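Local coordinates for protein TRAP dicarboxylate transporter, DctP subunit (Sulfurospirillum deleyianum, PDB 4OVS) that binds succinate and probably serves as the periplasmic solute-binding (DctP) subunit that hands dicarboxylates to a TRAP transporter, at residues Y26-T31 and N83-M88; G43-A48 and V61-N66; D105-F110 and S173-A178; G146-S151 and G232-L237. All coordinates share one frame; numbering follows the deposited sequence.

Interaction 1: Y26-T31 and N83-M88; sequences YTIKVT and NAHIAM
I28 brings its CG2 methyl against CD1 of I86, 3.8 Å away, while its CA lies in the plane of the H85 ring, at the edge beside ND1. K29 is gripped at both backbone polar atoms. Its N donates to H85 ND1 (3.0 Å), tilted 35° out of the imidazole plane, so a side chain stands in for the backbone acceptor a regular strand would offer. The K29 carbonyl takes H85 N at 3.0 Å and, more weakly, I86 N. The lysine side chain runs past the ring, CG near H85 CE1. V30, on the same face of the sheet as I86, packs CG2 on CB of I86, and its CG1 meets the CE methyl of selenomethionine M88 at 3.7 Å; F47 of helix 39-54 covers V30 and I86. T31 N donates to I86 O (3.0 Å), and T31 CG2 rests on A84 CB. A water accepts from M88 N and donates to T31 O, carrying the pairing one step further. M88 O in turn accepts a hydrogen bond from NZ of K40, a succinate-binding residue. This is parallel strand pairing in the alpha/beta sheet of a periplasmic binding-protein lobe, leading into the binding cleft.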
loop_
_atom_site.group_PDB
_atom_site.type_symbol
_atom_site.label_atom_id
_atom_site.label_comp_id
_atom_site.label_asym_id
_atom_site.label_seq_id
_atom_site.Cartn_x
_atom_site.Cartn_y
_atom_site.Cartn_z
ATOM N N TYR A 26 -8.121 23.335 -18.160
ATOM C CA TYR A 26 -8.039 21.870 -18.107
ATOM C C TYR A 26 -8.104 21.388 -16.668
ATOM O O TYR A 26 -7.581 22.046 -15.754
ATOM C CB TYR A 26 -6.718 21.373 -18.706
ATOM C CG TYR A 26 -6.444 21.801 -20.155
ATOM C CD1 TYR A 26 -5.797 23.001 -20.447
ATOM C CD2 TYR A 26 -6.837 21.001 -21.218
ATOM C CE1 TYR A 26 -5.558 23.385 -21.771
ATOM C CE2 TYR A 26 -6.594 21.388 -22.550
ATOM C CZ TYR A 26 -5.955 22.576 -22.792
ATOM O OH TYR A 26 -5.706 22.972 -24.074
ATOM N N THR A 27 -8.704 20.224 -16.454
ATOM C CA THR A 27 -8.799 19.662 -15.126
ATOM C C THR A 27 -8.288 18.218 -15.143
ATOM O O THR A 27 -8.415 17.524 -16.140
ATOM C CB THR A 27 -10.264 19.684 -14.601
ATOM O OG1 THR A 27 -11.095 18.974 -15.517
ATOM C CG2 THR A 27 -10.834 21.109 -14.506
ATOM N N ILE A 28 -7.754 17.763 -14.013
ATOM C CA ILE A 28 -7.228 16.397 -13.822
ATOM C C ILE A 28 -7.823 15.814 -12.518
ATOM O O ILE A 28 -7.820 16.500 -11.485
ATOM C CB ILE A 28 -5.654 16.381 -13.668
ATOM C CG1 ILE A 28 -4.963 16.833 -14.948
ATOM C CG2 ILE A 28 -5.147 14.958 -13.314
ATOM C CD1 ILE A 28 -3.439 16.892 -14.854
ATOM N N LYS A 29 -8.294 14.562 -12.566
ATOM C CA LYS A 29 -8.995 13.920 -11.471
ATOM C C LYS A 29 -8.101 12.808 -10.983
ATOM O O LYS A 29 -7.822 11.858 -11.725
ATOM C CB LYS A 29 -10.347 13.354 -11.944
ATOM C CG LYS A 29 -11.172 14.377 -12.693
ATOM C CD LYS A 29 -12.633 14.036 -12.744
ATOM C CE LYS A 29 -12.994 13.097 -13.870
ATOM N NZ LYS A 29 -14.491 12.877 -13.895
ATOM N N VAL A 30 -7.665 12.948 -9.738
ATOM C CA VAL A 30 -6.889 11.930 -9.019
ATOM C C VAL A 30 -7.807 11.166 -8.068
ATOM O O VAL A 30 -8.640 11.767 -7.394
ATOM C CB VAL A 30 -5.766 12.555 -8.142
ATOM C CG1 VAL A 30 -5.052 11.462 -7.472
ATOM C CG2 VAL A 30 -4.784 13.383 -8.957
ATOM N N THR A 31 -7.647 9.847 -7.996
ATOM C CA THR A 31 -8.526 9.035 -7.190
ATOM C C THR A 31 -7.677 8.113 -6.362
ATOM O O THR A 31 -6.781 7.518 -6.880
ATOM C CB THR A 31 -9.505 8.229 -8.070
ATOM O OG1 THR A 31 -10.381 7.454 -7.265
ATOM C CG2 THR A 31 -8.770 7.266 -9.060
ATOM N N ASN A 83 -12.162 7.896 -17.196
ATOM C CA ASN A 83 -13.047 8.513 -16.182
ATOM C C ASN A 83 -12.292 8.957 -14.910
ATOM O O ASN A 83 -12.778 9.746 -14.098
ATOM C CB ASN A 83 -14.155 7.535 -15.845
ATOM C CG ASN A 83 -15.000 7.212 -17.045
ATOM O OD1 ASN A 83 -15.324 8.093 -17.827
ATOM N ND2 ASN A 83 -15.335 5.946 -17.216
ATOM N N ALA A 84 -11.100 8.435 -14.740
ATOM C CA ALA A 84 -10.180 8.967 -13.753
ATOM C C ALA A 84 -8.845 9.003 -14.473
ATOM O O ALA A 84 -8.653 8.304 -15.473
ATOM C CB ALA A 84 -10.141 8.076 -12.518
ATOM N N HIS A 85 -7.939 9.835 -13.986
ATOM C CA HIS A 85 -6.740 10.145 -14.714
ATOM C C HIS A 85 -5.489 9.657 -14.031
ATOM O O HIS A 85 -4.553 9.227 -14.682
ATOM C CB HIS A 85 -6.691 11.654 -14.900
ATOM C CG HIS A 85 -7.911 12.195 -15.561
ATOM N ND1 HIS A 85 -8.366 13.477 -15.364
ATOM C CD2 HIS A 85 -8.757 11.630 -16.455
ATOM C CE1 HIS A 85 -9.437 13.686 -16.114
ATOM N NE2 HIS A 85 -9.688 12.582 -16.787
ATOM N N ILE A 86 -5.458 9.763 -12.710
ATOM C CA ILE A 86 -4.256 9.450 -11.934
ATOM C C ILE A 86 -4.656 8.665 -10.697
ATOM O O ILE A 86 -5.634 8.985 -10.025
ATOM C CB ILE A 86 -3.455 10.726 -11.557
ATOM C CG1 ILE A 86 -3.009 11.454 -12.811
ATOM C CG2 ILE A 86 -2.197 10.368 -10.785
ATOM C CD1 ILE A 86 -2.166 12.637 -12.617
ATOM N N ALA A 87 -3.944 7.578 -10.456
ATOM C CA ALA A 87 -4.142 6.771 -9.287
ATOM C C ALA A 87 -2.795 6.375 -8.622
ATOM O O ALA A 87 -1.701 6.569 -9.204
ATOM C CB ALA A 87 -4.952 5.578 -9.609
HETATM N N MSE A 88 -2.863 5.852 -7.395
HETATM C CA MSE A 88 -1.662 5.393 -6.689
HETATM C C MSE A 88 -1.868 4.084 -5.937
HETATM O O MSE A 88 -1.737 4.030 -4.711
HETATM C CB MSE A 88 -1.168 6.461 -5.763
HETATM C CG MSE A 88 -0.850 7.774 -6.392
HETATM SE SE MSE A 88 -2.401 8.986 -6.305
HETATM C CE MSE A 88 -1.511 10.610 -6.806
HETATM O O HOH W 1 -5.513 5.180 -6.311
#

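Interaction 2: G43-A48 and V61-N66; sequences GADFFA and VIVFPN
Helix segment 43-48 runs nearly antiparallel to strand 61-64, at 166°, with the two axes 8.2 Å apart at closest approach and the CA atoms of A48 and V61 being the nearest pair. Such close spacing suits the small alanines that face the strand. A48 sets its CB against V61 CG1 and V63 CG2, each 3.8 Å away, thus bridging two valines that project from the same side of the strand. One turn earlier, A44 CB touches V63 CG1 at 4.0 Å, and the A44 carbonyl oxygen lies near V63 CG2. V63 thus spreads its two methyls under successive turns of the helix; with CG1 anti to the backbone N (chi1 176°), CG2 is the branch that reaches A48. The arrangement is the helix-on-sheet packing of a right-handed beta-alpha-beta crossover, in which strand 26-31, helix 39-54 and strand 59-64 follow one another and the two strands lie parallel and adjacent. V30 of the first strand shares the layer, touching F47, V61 and V63. F47 meets V61 at about a right angle, its CE2 4.1 Å from V61 CG1, and its ring also reaches helix 253-289. At the solvent-facing margin, the side chain of D45 slants across V63, with OD1 3.7 Å from V63 CB. Polar contact between the segments runs through one water, which donates to A48 O (2.7 Å) and accepts from V61 N (2.9 Å).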
loop_
_atom_site.group_PDB
_atom_site.type_symbol
_atom_site.label_atom_id
_atom_site.label_comp_id
_atom_site.label_asym_id
_atom_site.label_seq_id
_atom_site.Cartn_x
_atom_site.Cartn_y
_atom_site.Cartn_z
ATOM N N GLY A 43 0.810 13.547 -0.193
ATOM C CA GLY A 43 1.504 13.518 -1.482
ATOM C C GLY A 43 0.596 13.858 -2.666
ATOM O O GLY A 43 0.980 14.601 -3.589
ATOM N N ALA A 44 -0.615 13.300 -2.683
ATOM C CA ALA A 44 -1.552 13.588 -3.764
ATOM C C ALA A 44 -1.925 15.082 -3.768
ATOM O O ALA A 44 -1.953 15.712 -4.812
ATOM C CB ALA A 44 -2.831 12.731 -3.631
ATOM N N ASP A 45 -2.203 15.635 -2.575
ATOM C CA ASP A 45 -2.585 17.049 -2.414
ATOM C C ASP A 45 -1.431 17.988 -2.769
ATOM O O ASP A 45 -1.628 19.052 -3.377
ATOM C CB ASP A 45 -3.071 17.332 -0.977
ATOM C CG ASP A 45 -4.515 16.860 -0.717
ATOM O OD1 ASP A 45 -5.297 16.661 -1.685
ATOM O OD2 ASP A 45 -4.862 16.777 0.500
ATOM N N PHE A 46 -0.224 17.570 -2.476
ATOM C CA PHE A 46 0.958 18.356 -2.851
ATOM C C PHE A 46 1.119 18.358 -4.368
ATOM O O PHE A 46 1.292 19.399 -4.988
ATOM C CB PHE A 46 2.191 17.799 -2.140
ATOM C CG PHE A 46 3.404 18.620 -2.319
ATOM C CD1 PHE A 46 4.256 18.357 -3.361
ATOM C CD2 PHE A 46 3.675 19.699 -1.508
ATOM C CE1 PHE A 46 5.401 19.119 -3.579
ATOM C CE2 PHE A 46 4.818 20.481 -1.739
ATOM C CZ PHE A 46 5.673 20.168 -2.776
ATOM N N PHE A 47 1.005 17.197 -4.976
ATOM C CA PHE A 47 0.945 17.133 -6.468
ATOM C C PHE A 47 -0.046 18.085 -7.024
ATOM O O PHE A 47 0.274 18.881 -7.900
ATOM C CB PHE A 47 0.592 15.749 -6.898
ATOM C CG PHE A 47 0.289 15.614 -8.363
ATOM C CD1 PHE A 47 1.307 15.782 -9.322
ATOM C CD2 PHE A 47 -0.980 15.280 -8.801
ATOM C CE1 PHE A 47 1.029 15.658 -10.648
ATOM C CE2 PHE A 47 -1.235 15.123 -10.153
ATOM C CZ PHE A 47 -0.232 15.297 -11.068
ATOM N N ALA A 48 -1.261 18.078 -6.470
ATOM C CA ALA A 48 -2.323 18.901 -7.016
ATOM C C ALA A 48 -1.985 20.383 -6.928
ATOM O O ALA A 48 -2.135 21.152 -7.889
ATOM C CB ALA A 48 -3.643 18.616 -6.252
ATOM N N VAL A 61 -6.021 20.444 -10.602
ATOM C CA VAL A 61 -6.058 19.020 -10.232
ATOM C C VAL A 61 -6.991 18.873 -9.008
ATOM O O VAL A 61 -6.785 19.567 -8.000
ATOM C CB VAL A 61 -4.697 18.511 -9.888
ATOM C CG1 VAL A 61 -4.778 16.994 -9.459
ATOM C CG2 VAL A 61 -3.684 18.721 -11.057
ATOM N N ILE A 62 -8.014 18.036 -9.118
ATOM C CA ILE A 62 -8.940 17.763 -8.009
ATOM C C ILE A 62 -8.693 16.321 -7.534
ATOM O O ILE A 62 -8.665 15.378 -8.323
ATOM C CB ILE A 62 -10.398 17.954 -8.415
ATOM C CG1 ILE A 62 -10.628 19.392 -8.900
ATOM C CG2 ILE A 62 -11.388 17.585 -7.225
ATOM C CD1 ILE A 62 -10.073 20.473 -7.984
ATOM N N VAL A 63 -8.449 16.179 -6.243
ATOM C CA VAL A 63 -8.109 14.901 -5.630
ATOM C C VAL A 63 -9.321 14.392 -4.819
ATOM O O VAL A 63 -9.844 15.093 -3.962
ATOM C CB VAL A 63 -6.917 15.055 -4.643
ATOM C CG1 VAL A 63 -6.642 13.736 -3.947
ATOM C CG2 VAL A 63 -5.656 15.558 -5.343
ATOM N N PHE A 64 -9.756 13.166 -5.109
ATOM C CA PHE A 64 -10.790 12.504 -4.396
ATOM C C PHE A 64 -10.220 11.365 -3.545
ATOM O O PHE A 64 -9.921 10.285 -4.053
ATOM C CB PHE A 64 -11.791 11.914 -5.407
ATOM C CG PHE A 64 -12.561 12.941 -6.188
ATOM C CD1 PHE A 64 -13.756 13.419 -5.734
ATOM C CD2 PHE A 64 -12.092 13.404 -7.415
ATOM C CE1 PHE A 64 -14.477 14.348 -6.473
ATOM C CE2 PHE A 64 -12.826 14.328 -8.158
ATOM C CZ PHE A 64 -13.992 14.802 -7.693
ATOM N N PRO A 65 -10.064 11.590 -2.238
ATOM C CA PRO A 65 -9.552 10.531 -1.377
ATOM C C PRO A 65 -10.634 9.595 -0.862
ATOM O O PRO A 65 -11.799 9.740 -1.257
ATOM C CB PRO A 65 -8.989 11.325 -0.203
ATOM C CG PRO A 65 -9.969 12.415 -0.055
ATOM C CD PRO A 65 -10.342 12.810 -1.485
ATOM N N ASN A 66 -10.249 8.657 0.014
ATOM C CA ASN A 66 -11.197 7.833 0.747
ATOM C C ASN A 66 -12.239 7.150 -0.174
ATOM O O ASN A 66 -13.379 6.950 0.198
ATOM C CB ASN A 66 -11.904 8.674 1.787
ATOM C CG ASN A 66 -11.068 8.902 3.048
ATOM O OD1 ASN A 66 -10.398 7.984 3.554
ATOM N ND2 ASN A 66 -11.078 10.139 3.537
HETATM O O HOH W 2 -4.377 22.251 -8.949
#

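Interaction 3: D105-F110 and S173-A178; sequences DLPFIF and SHVLEA
The polar part of the contact joins D105 to S173. S173 OG donates to D105 OD2 over 3.0 Å, approaching by the anti lone pair, on the side turned from OD1. The same carboxylate oxygen is bonded to S92 OG, so two serine hydroxyls hold this buried group and help fix the rotation of the acid. S173 occupies the N-cap of helix 174-181. A chi1 of 168° swings the S173 hydroxyl away from its backbone N, where it faces D105 and still accepts weakly from V175 N at 3.3 Å, while the side chain of Q102 supplies V175 N with another acceptor. The start of a helix beside the acid would be expected to favour its ionised form.

The apolar part centres on V175, whose two methyls divide the work. CG1 lies against the D105 backbone, 3.6 Å from D105 O, and also approaches D105 CB at 3.8 Å; its reach to P107 CD is longer, 4.2 Å. CG2 meets L106 CD2 at 3.8 Å, the two side chains crossing at about a right angle. L176 adds a looser touch, its CG 4.1 Å from D105 OD2. Helix 317-330 covers this patch through I325 on L106 and I320 on V175.

Residues 106-109 form a type II beta turn, with F108 in the left-handed conformation at its third position. The whole is a loop-to-helix junction in which a capping serine ties a helix start to a buried aspartate, the L176 side chain lying about 8 Å from the bound succinate, at the flank of the binding site.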
loop_
_atom_site.group_PDB
_atom_site.type_symbol
_atom_site.label_atom_id
_atom_site.label_comp_id
_atom_site.label_asym_id
_atom_site.label_seq_id
_atom_site.Cartn_x
_atom_site.Cartn_y
_atom_site.Cartn_z
ATOM N N ASP A 105 4.982 -8.190 -2.086
ATOM C CA ASP A 105 4.101 -8.654 -1.010
ATOM C C ASP A 105 4.676 -9.813 -0.201
ATOM O O ASP A 105 4.145 -10.158 0.840
ATOM C CB ASP A 105 2.791 -9.183 -1.586
ATOM C CG ASP A 105 1.804 -8.114 -1.865
ATOM O OD1 ASP A 105 2.048 -6.948 -1.470
ATOM O OD2 ASP A 105 0.776 -8.452 -2.490
ATOM N N LEU A 106 5.725 -10.458 -0.692
ATOM C CA LEU A 106 6.232 -11.644 0.001
ATOM C C LEU A 106 6.631 -11.304 1.425
ATOM O O LEU A 106 7.238 -10.276 1.676
ATOM C CB LEU A 106 7.420 -12.226 -0.734
ATOM C CG LEU A 106 7.109 -12.878 -2.075
ATOM C CD1 LEU A 106 8.417 -13.092 -2.860
ATOM C CD2 LEU A 106 6.339 -14.200 -1.856
ATOM N N PRO A 107 6.265 -12.155 2.374
ATOM C CA PRO A 107 6.562 -11.817 3.770
ATOM C C PRO A 107 8.060 -11.782 4.080
ATOM O O PRO A 107 8.786 -12.694 3.750
ATOM C CB PRO A 107 5.837 -12.901 4.564
ATOM C CG PRO A 107 5.476 -13.966 3.586
ATOM C CD PRO A 107 5.356 -13.297 2.249
ATOM N N PHE A 108 8.505 -10.682 4.681
ATOM C CA PHE A 108 9.896 -10.497 5.070
ATOM C C PHE A 108 10.889 -10.373 3.918
ATOM O O PHE A 108 12.079 -10.523 4.136
ATOM C CB PHE A 108 10.356 -11.605 6.006
ATOM C CG PHE A 108 9.641 -11.594 7.321
ATOM C CD1 PHE A 108 10.040 -10.741 8.329
ATOM C CD2 PHE A 108 8.548 -12.406 7.533
ATOM C CE1 PHE A 108 9.373 -10.699 9.547
ATOM C CE2 PHE A 108 7.869 -12.380 8.765
ATOM C CZ PHE A 108 8.286 -11.524 9.769
ATOM N N ILE A 109 10.422 -10.041 2.719
ATOM C CA ILE A 109 11.331 -9.900 1.578
ATOM C C ILE A 109 12.246 -8.656 1.718
ATOM O O ILE A 109 13.414 -8.674 1.334
ATOM C CB ILE A 109 10.556 -9.912 0.217
ATOM C CG1 ILE A 109 11.531 -9.952 -0.968
ATOM C CG2 ILE A 109 9.686 -8.703 0.059
ATOM C CD1 ILE A 109 11.719 -11.302 -1.578
ATOM N N PHE A 110 11.728 -7.581 2.300
ATOM C CA PHE A 110 12.513 -6.349 2.459
ATOM C C PHE A 110 13.053 -6.250 3.900
ATOM O O PHE A 110 12.260 -6.313 4.852
ATOM C CB PHE A 110 11.675 -5.093 2.147
ATOM C CG PHE A 110 11.231 -4.969 0.696
ATOM C CD1 PHE A 110 12.155 -4.720 -0.322
ATOM C CD2 PHE A 110 9.914 -5.098 0.347
ATOM C CE1 PHE A 110 11.747 -4.612 -1.661
ATOM C CE2 PHE A 110 9.502 -5.003 -0.981
ATOM C CZ PHE A 110 10.431 -4.764 -1.994
ATOM N N SER A 173 -4.510 -10.609 -3.398
ATOM C CA SER A 173 -3.206 -11.073 -3.788
ATOM C C SER A 173 -3.020 -12.507 -3.371
ATOM O O SER A 173 -3.196 -12.835 -2.200
ATOM C CB SER A 173 -2.146 -10.237 -3.081
ATOM O OG SER A 173 -0.870 -10.849 -3.218
ATOM N N HIS A 174 -2.636 -13.366 -4.310
ATOM C CA HIS A 174 -2.438 -14.777 -3.987
ATOM C C HIS A 174 -1.327 -14.962 -2.970
ATOM O O HIS A 174 -1.380 -15.875 -2.160
ATOM C CB HIS A 174 -2.183 -15.614 -5.239
ATOM C CG HIS A 174 -3.318 -15.577 -6.211
ATOM N ND1 HIS A 174 -3.141 -15.346 -7.557
ATOM C CD2 HIS A 174 -4.650 -15.737 -6.027
ATOM C CE1 HIS A 174 -4.314 -15.372 -8.165
ATOM N NE2 HIS A 174 -5.246 -15.603 -7.258
ATOM N N VAL A 175 -0.356 -14.061 -2.941
ATOM C CA VAL A 175 0.722 -14.214 -1.967
ATOM C C VAL A 175 0.205 -14.015 -0.542
ATOM O O VAL A 175 0.520 -14.789 0.369
ATOM C CB VAL A 175 1.882 -13.255 -2.239
ATOM C CG1 VAL A 175 2.620 -12.929 -0.933
ATOM C CG2 VAL A 175 2.823 -13.843 -3.322
ATOM N N LEU A 176 -0.593 -12.972 -0.341
ATOM C CA LEU A 176 -1.203 -12.740 0.978
ATOM C C LEU A 176 -2.152 -13.839 1.412
ATOM O O LEU A 176 -2.239 -14.123 2.602
ATOM C CB LEU A 176 -1.948 -11.431 0.999
ATOM C CG LEU A 176 -1.103 -10.223 0.633
ATOM C CD1 LEU A 176 -1.988 -9.008 0.639
ATOM C CD2 LEU A 176 0.104 -10.025 1.551
ATOM N N GLU A 177 -2.889 -14.460 0.495
ATOM C CA GLU A 177 -3.796 -15.504 0.963
ATOM C C GLU A 177 -2.997 -16.744 1.332
ATOM O O GLU A 177 -3.330 -17.449 2.275
ATOM C CB GLU A 177 -4.987 -15.793 0.016
ATOM C CG GLU A 177 -4.710 -16.050 -1.417
ATOM C CD GLU A 177 -6.001 -16.188 -2.230
ATOM O OE1 GLU A 177 -6.280 -15.317 -3.088
ATOM O OE2 GLU A 177 -6.741 -17.175 -2.003
ATOM N N ALA A 178 -1.925 -16.989 0.602
ATOM C CA ALA A 178 -0.994 -18.050 0.951
ATOM C C ALA A 178 -0.341 -17.775 2.318
ATOM O O ALA A 178 -0.163 -18.675 3.131
ATOM C CB ALA A 178 0.060 -18.173 -0.137
#

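Interaction 4: G146-S151 and G232-L237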
loop_
_atom_site.group_PDB
_atom_site.type_symbol
_atom_site.label_atom_id
_atom_site.label_comp_id
_atom_site.label_asym_id
_atom_site.label_seq_id
_atom_site.Cartn_x
_atom_site.Cartn_y
_atom_site.Cartn_z
ATOM N N GLY A 146 4.529 1.789 4.423
ATOM C CA GLY A 146 5.359 1.290 5.472
ATOM C C GLY A 146 5.207 -0.207 5.621
ATOM O O GLY A 146 4.453 -0.850 4.901
ATOM N N PHE A 147 5.934 -0.758 6.583
ATOM C CA PHE A 147 5.792 -2.149 6.928
ATOM C C PHE A 147 4.467 -2.390 7.657
ATOM O O PHE A 147 3.929 -1.500 8.301
ATOM C CB PHE A 147 6.978 -2.598 7.776
ATOM C CG PHE A 147 8.241 -2.747 6.995
ATOM C CD1 PHE A 147 8.544 -3.942 6.351
ATOM C CD2 PHE A 147 9.103 -1.693 6.874
ATOM C CE1 PHE A 147 9.685 -4.071 5.631
ATOM C CE2 PHE A 147 10.245 -1.823 6.149
ATOM C CZ PHE A 147 10.541 -3.022 5.530
ATOM N N LYS A 148 3.976 -3.616 7.544
ATOM C CA LYS A 148 2.623 -3.977 7.929
ATOM C C LYS A 148 2.620 -4.649 9.307
ATOM O O LYS A 148 3.597 -5.309 9.679
ATOM C CB LYS A 148 2.027 -4.940 6.906
ATOM C CG LYS A 148 1.760 -4.349 5.534
ATOM C CD LYS A 148 1.018 -5.350 4.644
ATOM C CE LYS A 148 1.846 -6.617 4.465
ATOM N NZ LYS A 148 1.348 -7.479 3.367
ATOM N N HIS A 149 1.497 -4.526 10.027
ATOM C CA HIS A 149 1.378 -5.067 11.395
ATOM C C HIS A 149 0.067 -5.782 11.587
ATOM O O HIS A 149 -0.953 -5.347 11.072
ATOM C CB HIS A 149 1.445 -3.929 12.398
ATOM C CG HIS A 149 2.636 -3.070 12.218
ATOM N ND1 HIS A 149 3.906 -3.512 12.503
ATOM C CD2 HIS A 149 2.770 -1.819 11.721
ATOM C CE1 HIS A 149 4.774 -2.567 12.192
ATOM N NE2 HIS A 149 4.111 -1.525 11.729
ATOM N N LEU A 150 0.100 -6.885 12.322
ATOM C CA LEU A 150 -1.072 -7.674 12.544
ATOM C C LEU A 150 -1.889 -7.150 13.738
ATOM O O LEU A 150 -1.331 -6.839 14.800
ATOM C CB LEU A 150 -0.654 -9.116 12.845
ATOM C CG LEU A 150 -0.077 -10.003 11.764
ATOM C CD1 LEU A 150 0.358 -11.323 12.370
ATOM C CD2 LEU A 150 -1.093 -10.231 10.681
ATOM N N SER A 151 -3.205 -7.094 13.580
ATOM C CA SER A 151 -4.090 -6.754 14.688
ATOM C C SER A 151 -5.245 -7.710 14.706
ATOM O O SER A 151 -5.522 -8.379 13.714
ATOM C CB SER A 151 -4.642 -5.338 14.515
ATOM O OG SER A 151 -5.386 -5.245 13.320
ATOM N N GLY A 232 5.467 -7.829 6.522
ATOM C CA GLY A 232 5.487 -7.602 5.076
ATOM C C GLY A 232 5.442 -6.105 4.778
ATOM O O GLY A 232 5.273 -5.298 5.707
ATOM N N TYR A 233 5.568 -5.718 3.508
ATOM C CA TYR A 233 5.691 -4.288 3.160
ATOM C C TYR A 233 4.522 -3.850 2.271
ATOM O O TYR A 233 4.018 -4.633 1.504
ATOM C CB TYR A 233 7.062 -3.979 2.472
ATOM C CG TYR A 233 7.110 -2.544 2.027
ATOM C CD1 TYR A 233 7.409 -1.526 2.927
ATOM C CD2 TYR A 233 6.771 -2.189 0.734
ATOM C CE1 TYR A 233 7.378 -0.164 2.540
ATOM C CE2 TYR A 233 6.782 -0.835 0.325
ATOM C CZ TYR A 233 7.078 0.163 1.250
ATOM O OH TYR A 233 7.018 1.499 0.869
ATOM N N LEU A 234 4.114 -2.590 2.383
ATOM C CA LEU A 234 3.055 -2.031 1.570
ATOM C C LEU A 234 3.541 -0.689 1.014
ATOM O O LEU A 234 3.972 0.207 1.764
ATOM C CB LEU A 234 1.782 -1.853 2.389
ATOM C CG LEU A 234 0.439 -1.699 1.645
ATOM C CD1 LEU A 234 -0.731 -1.943 2.624
ATOM C CD2 LEU A 234 0.277 -0.308 1.053
ATOM N N GLY A 235 3.508 -0.598 -0.314
ATOM C CA GLY A 235 3.881 0.601 -1.055
ATOM C C GLY A 235 3.033 0.744 -2.317
ATOM O O GLY A 235 2.261 -0.146 -2.635
ATOM N N TYR A 236 3.246 1.835 -3.052
ATOM C CA TYR A 236 2.394 2.217 -4.167
ATOM C C TYR A 236 3.201 2.500 -5.460
ATOM O O TYR A 236 4.362 2.881 -5.409
ATOM C CB TYR A 236 1.667 3.496 -3.785
ATOM C CG TYR A 236 1.056 3.526 -2.393
ATOM C CD1 TYR A 236 -0.123 2.843 -2.135
ATOM C CD2 TYR A 236 1.635 4.255 -1.346
ATOM C CE1 TYR A 236 -0.723 2.849 -0.883
ATOM C CE2 TYR A 236 1.020 4.283 -0.068
ATOM C CZ TYR A 236 -0.164 3.586 0.135
ATOM O OH TYR A 236 -0.792 3.531 1.348
ATOM N N LEU A 237 2.562 2.317 -6.610
ATOM C CA LEU A 237 3.111 2.746 -7.892
ATOM C C LEU A 237 2.118 3.745 -8.454
ATOM O O LEU A 237 0.926 3.448 -8.605
ATOM C CB LEU A 237 3.308 1.590 -8.842
ATOM C CG LEU A 237 3.696 2.054 -10.262
ATOM C CD1 LEU A 237 5.049 2.731 -10.291
ATOM C CD2 LEU A 237 3.669 0.904 -11.208
HETATM O O HOH W 3 1.648 -6.014 1.082
#
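F147 turns its ring back beside its own backbone N (chi1 -73°), whereas Y233 carries its ring anti to the backbone N (chi1 175°), and these two different rotations bring the two aromatics together at about a right angle. The edge of Y233 points at the face of F147 in a T-shaped stack, centroids 5.4 Å apart and planes at 74°, with Y233 CD1 sitting over the centre of the phenylalanine ring. Y233 also lays CD1 near G146 O, and its hydroxyl is held beyond the pair by D144.

Beneath the rings, the backbones pair antiparallel. G146 and L234 form a hydrogen-bonded pair, G146 N to L234 O and L234 N to G146 O, both 3.1 Å; F147 and Y233 follow as a non-hydrogen-bonded pair, and K148 N then donates to G232 O at 2.8 Å. These long strands, 137-152 and 233-241, belong to the mixed sheet of the bilobed solute-binding fold, with strand 233-241 also meeting strand 86-87. On this strand the Y236 hydroxyl is hydrogen-bonded to succinate, and L234 lies about 4 Å from the ligand at nearest side-chain approach.

K148 folds its bent chain over G232, so that CE packs directly on the glycine backbone, 3.6 Å from G232 C. K148 CG packs on L234 CB at 4.0 Å. K148 NZ forms a salt bridge with E208 and donates a hydrogen bond to a water 2.7 Å from NZ that also lies within bonding distance of Y233 O.

Interactions 1 and 2 share one layered unit: strand 26-31 bonds to strand 59-64, and V30 packs on V61 while F47 reaches I86. Interaction 1 is mostly buried and relies on backbone bonds and one histidine acceptor; interaction 2, nested within its loop, is partly exposed and almost wholly apolar. Interactions 3 and 4, both buried, adjoin each other, with L176 against K148 and F110 against F147 and Y233, and their segments alternate along the chain. Interaction 3 rests on one side-chain hydrogen bond and a valine, interaction 4 on strand pairing and rings. Contact of M88 O with Y236 links interactions 1 and 4, whereas interaction 3 lies about 29 Å, centre to centre, from interactions 1 and 2.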